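Leucine aminopeptidase 2, chloroplastic (Streptomyces sp. BC16019, PDB 5LHJ) probably removes N-terminal amino acids from peptides as a manganese-dependent M17 aminopeptidase and takes part in the maturation of bottromycin. Local coordinates at residues A[345-350]-A[445-450]; A[373-378]-A[439-444]; A[387-392]-A[457-462]; A[409-414]-A[486-491]. All coordinates share one frame; numbering follows the deposited sequence.

Contact 1: A[345-350]-A[445-450]; sequences EGRVVL and ALFLQD
Arg347 lays its aliphatic chain over one face of the Phe447 ring, and this pair forms the dense half of the contact. CG of Arg347 stands 3.7 Å from the centroid of the Phe447 ring and 14° off the ring normal, a CH-pi contact over the centre of the ring. Two torsions set it up: Phe447 holds CG anti to its backbone N, while Arg347 holds CG between the backbone N and the carbonyl carbon (chi1 70°). The two side chains cross at about a right angle, with Arg347 CB beside the CD1 and CE1 atoms of Phe447. Beyond CD the arginine chain turns away from the ring, and NH1 makes a salt bridge with Asp440 OD1. An alanine at Phe447 would probably leave a gap beneath the arginine methylenes and let that chain shift. Packing is looser around this pair, where Val348 CG2 comes only within 4.3 Å of Phe447 CZ. Leu448 CD2 meets Leu350 CB at 3.8 Å in a smaller apolar contact. Farther round, toward the partly exposed end of the second segment, Asp450 turns to Arg421 and Arg431. The arrangement is a nearly parallel helix pair, crossing at -15° with axes 9.8 Å apart, in the M17 catalytic domain; Glu345, in the same segment as Arg347, is a ligand of both manganese ions in this protein, though no metal is bound to this chain here.

Contact 2: A[373-378]-A[439-444]; sequences TLTSAA and GDTIQA
Thr375 sets OG1 between its backbone N and carbonyl carbon (chi1 67°), and Thr441 sets its own OG1 anti to the carbonyl carbon (chi1 -58°), which brings the two hydroxyls together. Thr441 OG1 donates to Thr375 OG1 at 2.8 Å. The accepting hydroxyl is also hydrogen-bonded to OD2 of Asp462, so a short polar chain runs from helix 440-449 through the loop to strand 458-462. The Thr375 methyl, CG2, packs instead between Asp440 OD2 (3.6 Å) and Ala444 CB (3.7 Å). Ala444 CB also receives Leu374 CD2 at 3.7 Å, so this one methyl group is shared by two side chains of the loop. Ala377 CB lies 3.4 Å from Thr441 OG1, a methyl against the hydroxyl. A water links the segments once more, donating to Asp440 OD2 at 2.8 Å and accepting from the backbone N of Ala377 at 3.2 Å. OD1 of Asp440 is committed to a salt bridge with Arg347, so both oxygens of this carboxylate have partners and its rotation is probably restrained. The loop held here follows strand 367-372 of the central sheet and borders the dinuclear metal site of the M17 catalytic domain: Thr373 hydrogen-bonds through O to Lys261 and through OG1 to Asp284, both manganese ligands.

Contact 3: A[387-392]-A[457-462]; sequences GALFTP and PWAHLD
Ala388 and Phe390 pair with Asp462 and His460 in an antiparallel ladder that joins strand 386-390 to strand 458-462 within the mixed sheet of the catalytic domain. Each of these hydrogen-bonded pairs carries two backbone bonds. Ala388 N gives to Asp462 O at 3.0 Å with a nearly linear N-H...O angle of 177°, and Asp462 N returns to Ala388 O at 2.8 Å. The Phe390 and His460 pair repeats the pattern, with His460 N to Phe390 O at 2.8 Å. Leu389 and Leu461 form the non-hydrogen-bonded pair between them. Their side chains lie side by side, and CD1 of Leu389 reaches CD2 of Leu461 at 3.5 Å, tighter than usual van der Waals contact. On the other sheet face Phe390 and His460 also run alongside each other; the rings are close to parallel, at 24°, but slid apart so that they barely overlap, with Phe390 CD1 and His460 CD2 meeting at 3.6 Å. Past the strand end Thr391 OG1 donates to Trp458 O at 2.7 Å and also accepts from Asp393 N, which prolongs the pairing by a side-chain bond. Strand 367-372 pairs along the other edge of strand 458-462, and its Asp370 takes hydrogen bonds from His460 ND1 and Trp458 NE1. The rings of His460 and Trp458 are thus probably fixed in rotation at buried positions, with His460 ND1 and Trp458 NE1 each supplied with a partner.

Contact 4: A[409-414]-A[486-491]; sequences ESFCRL and VRTLIE
Glu409, beside strand 410-413 in the catalytic-domain sheet, reaches across to the first turn of helix 486-498 and meets Thr488 there. Hydrogen bonds dominate. OE1 of Glu409 accepts from Thr488 OG1 at 2.7 Å and from Thr488 N at 3.0 Å, both on the anti side of that oxygen and out of the carboxylate plane, the backbone N by the larger tilt of 32°. The other oxygen, OE2, accepts from Ala485 N and from a water 2.7 Å away, and the same water accepts from Arg487 N. The carboxylate therefore takes up backbone N-H groups at the start of the helix, a place where the helix dipole would tend to favour a negative charge. Electrostatics add only a long salt bridge, 3.8 Å between Glu409 OE2 and Arg487 NH2, with the oxygen well out of the guanidinium plane. An alanine at Glu409 would probably leave Thr488 OG1 and its backbone N without their acceptor and cost Arg487 a nearby opposite charge. Van der Waals contact comes from Phe411, and the ring of Phe484 meets that of Phe411 as well. Phe411 CE1 lies 3.8 Å from Thr488 OG1, which sits near the plane of the Phe411 ring.

From the N terminus, contact 1 opens at 345-350 and closes a loop at 445-450, bringing helix 345-358 against helix 440-449. Contact 2 lies nested inside it, starting at 373-378 and closing at 439-444 on the earlier part of that second helix. Contact 3 starts within both loops, at 387-392, but closes beyond them at 457-462, so it crosses both and seats two sheet strands next to the helix. Contact 4 begins at 409-414, beside strand 386-390, and ends last, at 486-491, crossing all three. Together they tie the two helices, the metal-side loop, neighbouring strands and the C-terminal helix into one catalytic domain.

Contact 1: A[345-350]-A[445-450]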
loop_
_atom_site.group_PDB
_atom_site.type_symbol
_atom_site.label_atom_id
_atom_site.label_comp_id
_atom_site.label_asym_id
_atom_site.label_seq_id
_atom_site.Cartn_x
_atom_site.Cartn_y
_atom_site.Cartn_z
ATOM N N GLU A 345 -18.539 7.620 -11.698
ATOM C CA GLU A 345 -19.510 8.695 -11.949
ATOM C C GLU A 345 -20.017 8.690 -13.386
ATOM O O GLU A 345 -21.137 9.118 -13.630
ATOM C CB GLU A 345 -18.921 10.064 -11.560
ATOM C CG GLU A 345 -18.205 10.847 -12.655
ATOM C CD GLU A 345 -16.922 10.243 -13.164
ATOM O OE1 GLU A 345 -16.373 9.306 -12.539
ATOM O OE2 GLU A 345 -16.443 10.725 -14.206
ATOM N N GLY A 346 -19.202 8.213 -14.332
ATOM C CA GLY A 346 -19.564 8.226 -15.744
ATOM C C GLY A 346 -20.876 7.519 -16.050
ATOM O O GLY A 346 -21.733 8.047 -16.777
ATOM N N ARG A 347 -21.051 6.319 -15.491
ATOM C CA ARG A 347 -22.262 5.553 -15.770
ATOM C C ARG A 347 -23.511 6.257 -15.218
ATOM O O ARG A 347 -24.582 6.204 -15.821
ATOM C CB ARG A 347 -22.139 4.110 -15.257
ATOM C CG ARG A 347 -22.149 3.929 -13.742
ATOM C CD ARG A 347 -21.619 2.546 -13.370
ATOM N NE ARG A 347 -20.193 2.461 -13.647
ATOM C CZ ARG A 347 -19.408 1.399 -13.441
ATOM N NH1 ARG A 347 -19.883 0.255 -12.958
ATOM N NH2 ARG A 347 -18.125 1.498 -13.733
ATOM N N VAL A 348 -23.343 6.942 -14.094
ATOM C CA VAL A 348 -24.422 7.676 -13.430
ATOM C C VAL A 348 -24.844 8.899 -14.268
ATOM O O VAL A 348 -26.027 9.181 -14.391
ATOM C CB VAL A 348 -23.995 8.079 -11.985
ATOM C CG1 VAL A 348 -25.027 8.974 -11.313
ATOM C CG2 VAL A 348 -23.732 6.840 -11.145
ATOM N N VAL A 349 -23.873 9.589 -14.849
ATOM C CA VAL A 349 -24.123 10.719 -15.742
ATOM C C VAL A 349 -24.830 10.254 -17.041
ATOM O O VAL A 349 -25.803 10.869 -17.495
ATOM C CB VAL A 349 -22.803 11.451 -16.074
ATOM C CG1 VAL A 349 -23.005 12.476 -17.163
ATOM C CG2 VAL A 349 -22.206 12.110 -14.827
ATOM N N LEU A 350 -24.335 9.178 -17.639
ATOM C CA LEU A 350 -24.889 8.662 -18.886
ATOM C C LEU A 350 -26.316 8.128 -18.761
ATOM O O LEU A 350 -27.075 8.211 -19.723
ATOM C CB LEU A 350 -23.995 7.555 -19.451
ATOM C CG LEU A 350 -22.598 7.975 -19.919
ATOM C CD1 LEU A 350 -21.707 6.759 -20.193
ATOM C CD2 LEU A 350 -22.711 8.840 -21.137
ATOM N N ALA A 445 -21.467 -1.906 -18.437
ATOM C CA ALA A 445 -22.248 -2.071 -19.655
ATOM C C ALA A 445 -23.675 -2.510 -19.318
ATOM O O ALA A 445 -24.643 -1.980 -19.869
ATOM C CB ALA A 445 -21.566 -3.076 -20.586
ATOM N N LEU A 446 -23.799 -3.474 -18.398
ATOM C CA LEU A 446 -25.120 -3.925 -17.911
ATOM C C LEU A 446 -25.908 -2.799 -17.216
ATOM O O LEU A 446 -27.121 -2.670 -17.391
ATOM C CB LEU A 446 -24.955 -5.119 -16.961
ATOM C CG LEU A 446 -24.392 -6.393 -17.615
ATOM C CD1 LEU A 446 -23.916 -7.386 -16.564
ATOM C CD2 LEU A 446 -25.422 -7.035 -18.537
ATOM N N PHE A 447 -25.205 -1.995 -16.421
ATOM C CA PHE A 447 -25.773 -0.805 -15.784
ATOM C C PHE A 447 -26.393 0.116 -16.841
ATOM O O PHE A 447 -27.570 0.519 -16.711
ATOM C CB PHE A 447 -24.665 -0.101 -14.959
ATOM C CG PHE A 447 -25.102 1.120 -14.213
ATOM C CD1 PHE A 447 -25.363 2.325 -14.881
ATOM C CD2 PHE A 447 -25.200 1.100 -12.825
ATOM C CE1 PHE A 447 -25.747 3.464 -14.183
ATOM C CE2 PHE A 447 -25.566 2.245 -12.125
ATOM C CZ PHE A 447 -25.851 3.424 -12.806
ATOM N N LEU A 448 -25.618 0.457 -17.869
ATOM C CA LEU A 448 -26.106 1.339 -18.942
ATOM C C LEU A 448 -27.281 0.727 -19.700
ATOM O O LEU A 448 -28.227 1.426 -20.069
ATOM C CB LEU A 448 -24.990 1.666 -19.932
ATOM C CG LEU A 448 -23.784 2.451 -19.409
ATOM C CD1 LEU A 448 -22.765 2.600 -20.534
ATOM C CD2 LEU A 448 -24.166 3.812 -18.861
ATOM N N GLN A 449 -27.213 -0.582 -19.931
ATOM C CA GLN A 449 -28.265 -1.286 -20.660
ATOM C C GLN A 449 -29.653 -1.061 -20.042
ATOM O O GLN A 449 -30.627 -0.948 -20.785
ATOM C CB GLN A 449 -27.963 -2.781 -20.743
ATOM C CG GLN A 449 -28.909 -3.555 -21.656
ATOM C CD GLN A 449 -28.524 -5.020 -21.789
ATOM O OE1 GLN A 449 -27.894 -5.593 -20.900
ATOM N NE2 GLN A 449 -28.915 -5.635 -22.905
ATOM N N ASP A 450 -29.716 -0.987 -18.708
ATOM C CA ASP A 450 -30.973 -0.767 -17.953
ATOM C C ASP A 450 -31.725 0.501 -18.422
ATOM O O ASP A 450 -32.948 0.596 -18.289
ATOM C CB ASP A 450 -30.706 -0.536 -16.444
ATOM C CG ASP A 450 -30.207 -1.767 -15.667
ATOM O OD1 ASP A 450 -30.251 -2.925 -16.124
ATOM O OD2 ASP A 450 -29.748 -1.523 -14.515
#

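Contact 2: A[373-378]-A[439-444]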
loop_
_atom_site.group_PDB
_atom_site.type_symbol
_atom_site.label_atom_id
_atom_site.label_comp_id
_atom_site.label_asym_id
_atom_site.label_seq_id
_atom_site.Cartn_x
_atom_site.Cartn_y
_atom_site.Cartn_z
ATOM N N THR A 373 -15.103 6.948 -21.999
ATOM C CA THR A 373 -13.909 6.486 -21.277
ATOM C C THR A 373 -14.388 6.037 -19.896
ATOM O O THR A 373 -14.320 6.788 -18.911
ATOM C CB THR A 373 -12.862 7.602 -21.181
ATOM O OG1 THR A 373 -13.477 8.791 -20.663
ATOM C CG2 THR A 373 -12.292 7.905 -22.568
ATOM N N LEU A 374 -14.904 4.816 -19.822
ATOM C CA LEU A 374 -15.751 4.447 -18.695
ATOM C C LEU A 374 -15.030 3.714 -17.577
ATOM O O LEU A 374 -15.157 4.124 -16.430
ATOM C CB LEU A 374 -16.988 3.666 -19.167
ATOM C CG LEU A 374 -18.220 3.756 -18.259
ATOM C CD1 LEU A 374 -18.715 5.194 -18.130
ATOM C CD2 LEU A 374 -19.319 2.857 -18.773
ATOM N N THR A 375 -14.274 2.660 -17.888
ATOM C CA THR A 375 -13.736 1.787 -16.836
ATOM C C THR A 375 -12.267 1.492 -17.002
ATOM O O THR A 375 -11.799 1.318 -18.123
ATOM C CB THR A 375 -14.478 0.436 -16.761
ATOM O OG1 THR A 375 -14.222 -0.349 -17.944
ATOM C CG2 THR A 375 -15.958 0.668 -16.593
ATOM N N SER A 376 -11.565 1.392 -15.882
ATOM C CA SER A 376 -10.148 1.048 -15.889
ATOM C C SER A 376 -9.939 -0.459 -15.959
ATOM O O SER A 376 -8.872 -0.904 -16.365
ATOM C CB SER A 376 -9.461 1.616 -14.655
ATOM O OG SER A 376 -10.087 1.125 -13.475
ATOM N N ALA A 377 -10.954 -1.244 -15.594
ATOM C CA ALA A 377 -10.829 -2.701 -15.523
ATOM C C ALA A 377 -10.584 -3.303 -16.904
ATOM O O ALA A 377 -9.847 -4.285 -17.006
ATOM C CB ALA A 377 -12.062 -3.313 -14.879
ATOM N N ALA A 378 -11.161 -2.652 -17.929
ATOM C CA ALA A 378 -11.021 -3.008 -19.357
ATOM C C ALA A 378 -9.563 -3.311 -19.711
ATOM O O ALA A 378 -9.219 -4.454 -20.078
ATOM C CB ALA A 378 -11.574 -1.885 -20.231
ATOM N N GLY A 439 -14.913 -7.584 -12.599
ATOM C CA GLY A 439 -15.890 -7.542 -13.699
ATOM C C GLY A 439 -16.547 -6.193 -13.938
ATOM O O GLY A 439 -17.603 -6.124 -14.594
ATOM N N ASP A 440 -15.930 -5.111 -13.450
ATOM C CA ASP A 440 -16.581 -3.788 -13.549
ATOM C C ASP A 440 -16.855 -3.327 -14.994
ATOM O O ASP A 440 -17.833 -2.620 -15.235
ATOM C CB ASP A 440 -15.797 -2.702 -12.803
ATOM C CG ASP A 440 -16.570 -1.391 -12.713
ATOM O OD1 ASP A 440 -17.732 -1.410 -12.234
ATOM O OD2 ASP A 440 -16.042 -0.353 -13.184
ATOM N N THR A 441 -16.016 -3.711 -15.952
ATOM C CA THR A 441 -16.243 -3.321 -17.347
ATOM C C THR A 441 -17.573 -3.899 -17.870
ATOM O O THR A 441 -18.380 -3.184 -18.478
ATOM C CB THR A 441 -15.066 -3.738 -18.264
ATOM O OG1 THR A 441 -13.846 -3.138 -17.798
ATOM C CG2 THR A 441 -15.324 -3.279 -19.696
ATOM N N ILE A 442 -17.817 -5.173 -17.567
ATOM C CA ILE A 442 -19.078 -5.823 -17.938
ATOM C C ILE A 442 -20.243 -5.266 -17.103
ATOM O O ILE A 442 -21.326 -4.966 -17.641
ATOM C CB ILE A 442 -18.953 -7.367 -17.875
ATOM C CG1 ILE A 442 -17.877 -7.809 -18.903
ATOM C CG2 ILE A 442 -20.318 -8.010 -18.124
ATOM C CD1 ILE A 442 -17.724 -9.284 -19.144
ATOM N N GLN A 443 -20.021 -5.078 -15.805
ATOM C CA GLN A 443 -21.063 -4.528 -14.935
ATOM C C GLN A 443 -21.491 -3.128 -15.381
ATOM O O GLN A 443 -22.678 -2.817 -15.357
ATOM C CB GLN A 443 -20.608 -4.492 -13.478
ATOM C CG GLN A 443 -20.414 -5.875 -12.883
ATOM C CD GLN A 443 -19.500 -5.872 -11.675
ATOM O OE1 GLN A 443 -19.419 -4.882 -10.939
ATOM N NE2 GLN A 443 -18.819 -6.992 -11.439
ATOM N N ALA A 444 -20.531 -2.303 -15.820
ATOM C CA ALA A 444 -20.868 -0.942 -16.286
ATOM C C ALA A 444 -21.757 -0.975 -17.531
ATOM O O ALA A 444 -22.689 -0.169 -17.666
ATOM C CB ALA A 444 -19.614 -0.122 -16.553
HETATM O O HOH W 1 -13.254 -0.304 -13.579
#

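Contact 3: A[387-392]-A[457-462]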
loop_
_atom_site.group_PDB
_atom_site.type_symbol
_atom_site.label_atom_id
_atom_site.label_comp_id
_atom_site.label_asym_id
_atom_site.label_seq_id
_atom_site.Cartn_x
_atom_site.Cartn_y
_atom_site.Cartn_z
ATOM N N GLY A 387 -10.227 -0.981 -27.621
ATOM C CA GLY A 387 -11.474 -0.612 -26.960
ATOM C C GLY A 387 -12.374 -1.825 -26.746
ATOM O O GLY A 387 -12.158 -2.880 -27.357
ATOM N N ALA A 388 -13.374 -1.677 -25.878
ATOM C CA ALA A 388 -14.365 -2.728 -25.619
ATOM C C ALA A 388 -15.697 -2.345 -26.260
ATOM O O ALA A 388 -16.138 -1.180 -26.142
ATOM C CB ALA A 388 -14.523 -2.959 -24.132
ATOM N N LEU A 389 -16.312 -3.301 -26.960
ATOM C CA LEU A 389 -17.622 -3.125 -27.617
ATOM C C LEU A 389 -18.648 -4.032 -26.942
ATOM O O LEU A 389 -18.408 -5.230 -26.801
ATOM C CB LEU A 389 -17.532 -3.508 -29.098
ATOM C CG LEU A 389 -18.841 -3.716 -29.867
ATOM C CD1 LEU A 389 -19.661 -2.436 -29.951
ATOM C CD2 LEU A 389 -18.549 -4.249 -31.257
ATOM N N PHE A 390 -19.784 -3.464 -26.547
ATOM C CA PHE A 390 -20.912 -4.232 -26.016
ATOM C C PHE A 390 -22.161 -3.947 -26.832
ATOM O O PHE A 390 -22.467 -2.788 -27.108
ATOM C CB PHE A 390 -21.216 -3.834 -24.585
ATOM C CG PHE A 390 -20.169 -4.245 -23.593
ATOM C CD1 PHE A 390 -19.084 -3.424 -23.325
ATOM C CD2 PHE A 390 -20.296 -5.438 -22.883
ATOM C CE1 PHE A 390 -18.131 -3.780 -22.379
ATOM C CE2 PHE A 390 -19.340 -5.806 -21.951
ATOM C CZ PHE A 390 -18.253 -4.982 -21.694
ATOM N N THR A 391 -22.887 -5.007 -27.196
ATOM C CA THR A 391 -24.229 -4.860 -27.784
ATOM C C THR A 391 -24.943 -6.208 -27.747
ATOM O O THR A 391 -24.297 -7.231 -27.948
ATOM C CB THR A 391 -24.205 -4.342 -29.243
ATOM O OG1 THR A 391 -25.541 -4.291 -29.776
ATOM C CG2 THR A 391 -23.364 -5.207 -30.139
ATOM N N PRO A 392 -26.265 -6.210 -27.504
ATOM C CA PRO A 392 -27.009 -7.477 -27.645
ATOM C C PRO A 392 -27.315 -7.867 -29.095
ATOM O O PRO A 392 -27.766 -8.990 -29.329
ATOM C CB PRO A 392 -28.304 -7.213 -26.877
ATOM C CG PRO A 392 -28.477 -5.750 -26.890
ATOM C CD PRO A 392 -27.120 -5.118 -26.998
ATOM N N PRO A 457 -32.265 -0.795 -30.570
ATOM C CA PRO A 457 -30.911 -1.333 -30.725
ATOM C C PRO A 457 -29.867 -0.383 -30.164
ATOM O O PRO A 457 -29.979 0.838 -30.334
ATOM C CB PRO A 457 -30.745 -1.490 -32.239
ATOM C CG PRO A 457 -32.124 -1.592 -32.766
ATOM C CD PRO A 457 -32.997 -0.785 -31.852
ATOM N N TRP A 458 -28.866 -0.944 -29.494
ATOM C CA TRP A 458 -27.896 -0.147 -28.758
ATOM C C TRP A 458 -26.534 -0.807 -28.752
ATOM O O TRP A 458 -26.432 -2.036 -28.689
ATOM C CB TRP A 458 -28.409 0.068 -27.327
ATOM C CG TRP A 458 -27.396 0.462 -26.283
ATOM C CD1 TRP A 458 -26.868 1.711 -26.059
ATOM C CD2 TRP A 458 -26.820 -0.400 -25.302
ATOM N NE1 TRP A 458 -25.980 1.664 -25.002
ATOM C CE2 TRP A 458 -25.944 0.377 -24.516
ATOM C CE3 TRP A 458 -26.953 -1.766 -25.013
ATOM C CZ2 TRP A 458 -25.214 -0.167 -23.458
ATOM C CZ3 TRP A 458 -26.210 -2.308 -23.953
ATOM C CH2 TRP A 458 -25.356 -1.510 -23.204
ATOM N N ALA A 459 -25.498 0.026 -28.836
ATOM C CA ALA A 459 -24.123 -0.402 -28.636
ATOM C C ALA A 459 -23.404 0.579 -27.716
ATOM O O ALA A 459 -23.697 1.778 -27.707
ATOM C CB ALA A 459 -23.381 -0.516 -29.970
ATOM N N HIS A 460 -22.444 0.047 -26.962
ATOM C CA HIS A 460 -21.651 0.808 -25.996
ATOM C C HIS A 460 -20.171 0.576 -26.303
ATOM O O HIS A 460 -19.721 -0.579 -26.399
ATOM C CB HIS A 460 -22.031 0.344 -24.586
ATOM C CG HIS A 460 -21.014 0.639 -23.523
ATOM N ND1 HIS A 460 -20.577 1.915 -23.232
ATOM C CD2 HIS A 460 -20.377 -0.183 -22.657
ATOM C CE1 HIS A 460 -19.693 1.863 -22.252
ATOM N NE2 HIS A 460 -19.568 0.602 -21.871
ATOM N N LEU A 461 -19.430 1.674 -26.472
ATOM C CA LEU A 461 -17.989 1.623 -26.724
ATOM C C LEU A 461 -17.248 2.168 -25.507
ATOM O O LEU A 461 -17.384 3.342 -25.191
ATOM C CB LEU A 461 -17.626 2.463 -27.949
ATOM C CG LEU A 461 -18.308 2.174 -29.281
ATOM C CD1 LEU A 461 -17.644 2.954 -30.421
ATOM C CD2 LEU A 461 -18.270 0.713 -29.593
ATOM N N ASP A 462 -16.488 1.314 -24.823
ATOM C CA ASP A 462 -15.704 1.726 -23.657
ATOM C C ASP A 462 -14.267 1.930 -24.140
ATOM O O ASP A 462 -13.586 0.964 -24.479
ATOM C CB ASP A 462 -15.798 0.678 -22.547
ATOM C CG ASP A 462 -15.175 1.135 -21.213
ATOM O OD1 ASP A 462 -14.429 2.149 -21.146
ATOM O OD2 ASP A 462 -15.439 0.442 -20.201
#

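Contact 4: A[409-414]-A[486-491]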
loop_
_atom_site.group_PDB
_atom_site.type_symbol
_atom_site.label_atom_id
_atom_site.label_comp_id
_atom_site.label_asym_id
_atom_site.label_seq_id
_atom_site.Cartn_x
_atom_site.Cartn_y
_atom_site.Cartn_z
ATOM N N GLU A 409 -8.717 0.823 -36.221
ATOM C CA GLU A 409 -8.855 0.960 -34.766
ATOM C C GLU A 409 -9.239 -0.401 -34.182
ATOM O O GLU A 409 -10.067 -1.121 -34.750
ATOM C CB GLU A 409 -9.888 2.023 -34.409
ATOM C CG GLU A 409 -9.515 3.383 -34.980
ATOM C CD GLU A 409 -10.316 4.549 -34.415
ATOM O OE1 GLU A 409 -11.557 4.584 -34.584
ATOM O OE2 GLU A 409 -9.684 5.474 -33.840
ATOM N N SER A 410 -8.629 -0.751 -33.061
ATOM C CA SER A 410 -8.806 -2.075 -32.461
ATOM C C SER A 410 -9.921 -2.089 -31.404
ATOM O O SER A 410 -9.865 -1.341 -30.418
ATOM C CB SER A 410 -7.482 -2.524 -31.844
ATOM O OG SER A 410 -7.623 -3.777 -31.215
ATOM N N PHE A 411 -10.922 -2.946 -31.628
ATOM C CA PHE A 411 -11.991 -3.222 -30.670
ATOM C C PHE A 411 -12.142 -4.720 -30.436
ATOM O O PHE A 411 -11.892 -5.518 -31.331
ATOM C CB PHE A 411 -13.329 -2.689 -31.184
ATOM C CG PHE A 411 -13.535 -1.236 -30.931
ATOM C CD1 PHE A 411 -13.122 -0.299 -31.863
ATOM C CD2 PHE A 411 -14.145 -0.801 -29.754
ATOM C CE1 PHE A 411 -13.320 1.055 -31.631
ATOM C CE2 PHE A 411 -14.340 0.554 -29.520
ATOM C CZ PHE A 411 -13.930 1.476 -30.458
ATOM N N CYS A 412 -12.572 -5.067 -29.230
ATOM C CA CYS A 412 -12.922 -6.425 -28.856
ATOM C C CYS A 412 -14.348 -6.409 -28.328
ATOM O O CYS A 412 -14.643 -5.645 -27.414
ATOM C CB CYS A 412 -11.996 -6.926 -27.750
ATOM S SG CYS A 412 -12.397 -8.607 -27.223
ATOM N N ARG A 413 -15.224 -7.245 -28.883
ATOM C CA ARG A 413 -16.564 -7.412 -28.316
ATOM C C ARG A 413 -16.511 -8.198 -27.009
ATOM O O ARG A 413 -15.955 -9.305 -26.963
ATOM C CB ARG A 413 -17.511 -8.110 -29.292
ATOM C CG ARG A 413 -18.966 -8.030 -28.845
ATOM C CD ARG A 413 -19.843 -8.857 -29.734
ATOM N NE ARG A 413 -21.246 -8.754 -29.357
ATOM C CZ ARG A 413 -22.230 -9.395 -29.967
ATOM N NH1 ARG A 413 -21.973 -10.193 -31.010
ATOM N NH2 ARG A 413 -23.477 -9.243 -29.536
ATOM N N LEU A 414 -17.075 -7.642 -25.947
ATOM C CA LEU A 414 -17.240 -8.369 -24.694
ATOM C C LEU A 414 -18.721 -8.685 -24.464
ATOM O O LEU A 414 -19.581 -7.947 -24.914
ATOM C CB LEU A 414 -16.662 -7.562 -23.535
ATOM C CG LEU A 414 -15.154 -7.288 -23.608
ATOM C CD1 LEU A 414 -14.734 -6.461 -22.395
ATOM C CD2 LEU A 414 -14.353 -8.583 -23.671
ATOM N N VAL A 486 -13.212 8.172 -33.385
ATOM C CA VAL A 486 -13.771 9.095 -34.381
ATOM C C VAL A 486 -13.945 8.390 -35.729
ATOM O O VAL A 486 -15.034 8.394 -36.310
ATOM C CB VAL A 486 -12.919 10.376 -34.553
ATOM C CG1 VAL A 486 -13.421 11.214 -35.725
ATOM C CG2 VAL A 486 -12.950 11.214 -33.277
ATOM N N ARG A 487 -12.887 7.760 -36.202
ATOM C CA ARG A 487 -12.942 7.134 -37.510
ATOM C C ARG A 487 -13.802 5.861 -37.532
ATOM O O ARG A 487 -14.495 5.607 -38.524
ATOM C CB ARG A 487 -11.536 6.924 -38.058
ATOM C CG ARG A 487 -10.978 8.252 -38.562
ATOM C CD ARG A 487 -9.538 8.152 -39.000
ATOM N NE ARG A 487 -8.747 8.004 -37.795
ATOM C CZ ARG A 487 -7.881 7.041 -37.519
ATOM N NH1 ARG A 487 -7.542 6.109 -38.404
ATOM N NH2 ARG A 487 -7.288 7.068 -36.334
ATOM N N THR A 488 -13.816 5.102 -36.438
ATOM C CA THR A 488 -14.775 3.994 -36.300
ATOM C C THR A 488 -16.230 4.486 -36.383
ATOM O O THR A 488 -17.045 3.896 -37.090
ATOM C CB THR A 488 -14.544 3.180 -35.008
ATOM O OG1 THR A 488 -13.254 2.566 -35.068
ATOM C CG2 THR A 488 -15.599 2.095 -34.835
ATOM N N LEU A 489 -16.547 5.566 -35.679
ATOM C CA LEU A 489 -17.894 6.132 -35.718
ATOM C C LEU A 489 -18.271 6.564 -37.133
ATOM O O LEU A 489 -19.364 6.261 -37.603
ATOM C CB LEU A 489 -18.046 7.318 -34.772
ATOM C CG LEU A 489 -18.124 7.033 -33.269
ATOM C CD1 LEU A 489 -18.153 8.371 -32.553
ATOM C CD2 LEU A 489 -19.317 6.172 -32.875
ATOM N N ILE A 490 -17.365 7.265 -37.807
ATOM C CA ILE A 490 -17.631 7.705 -39.178
ATOM C C ILE A 490 -17.878 6.510 -40.102
ATOM O O ILE A 490 -18.848 6.509 -40.859
ATOM C CB ILE A 490 -16.502 8.601 -39.735
ATOM C CG1 ILE A 490 -16.456 9.930 -38.970
ATOM C CG2 ILE A 490 -16.704 8.868 -41.230
ATOM C CD1 ILE A 490 -15.227 10.765 -39.263
ATOM N N GLU A 491 -17.029 5.489 -40.036
ATOM C CA GLU A 491 -17.241 4.294 -40.861
ATOM C C GLU A 491 -18.534 3.526 -40.512
ATOM O O GLU A 491 -19.206 2.990 -41.408
ATOM C CB GLU A 491 -16.019 3.380 -40.815
ATOM C CG GLU A 491 -14.856 3.901 -41.634
ATOM C CD GLU A 491 -15.080 3.836 -43.150
ATOM O OE1 GLU A 491 -15.968 3.102 -43.626
ATOM O OE2 GLU A 491 -14.346 4.535 -43.881
HETATM O O HOH W 2 -10.198 7.899 -34.915
#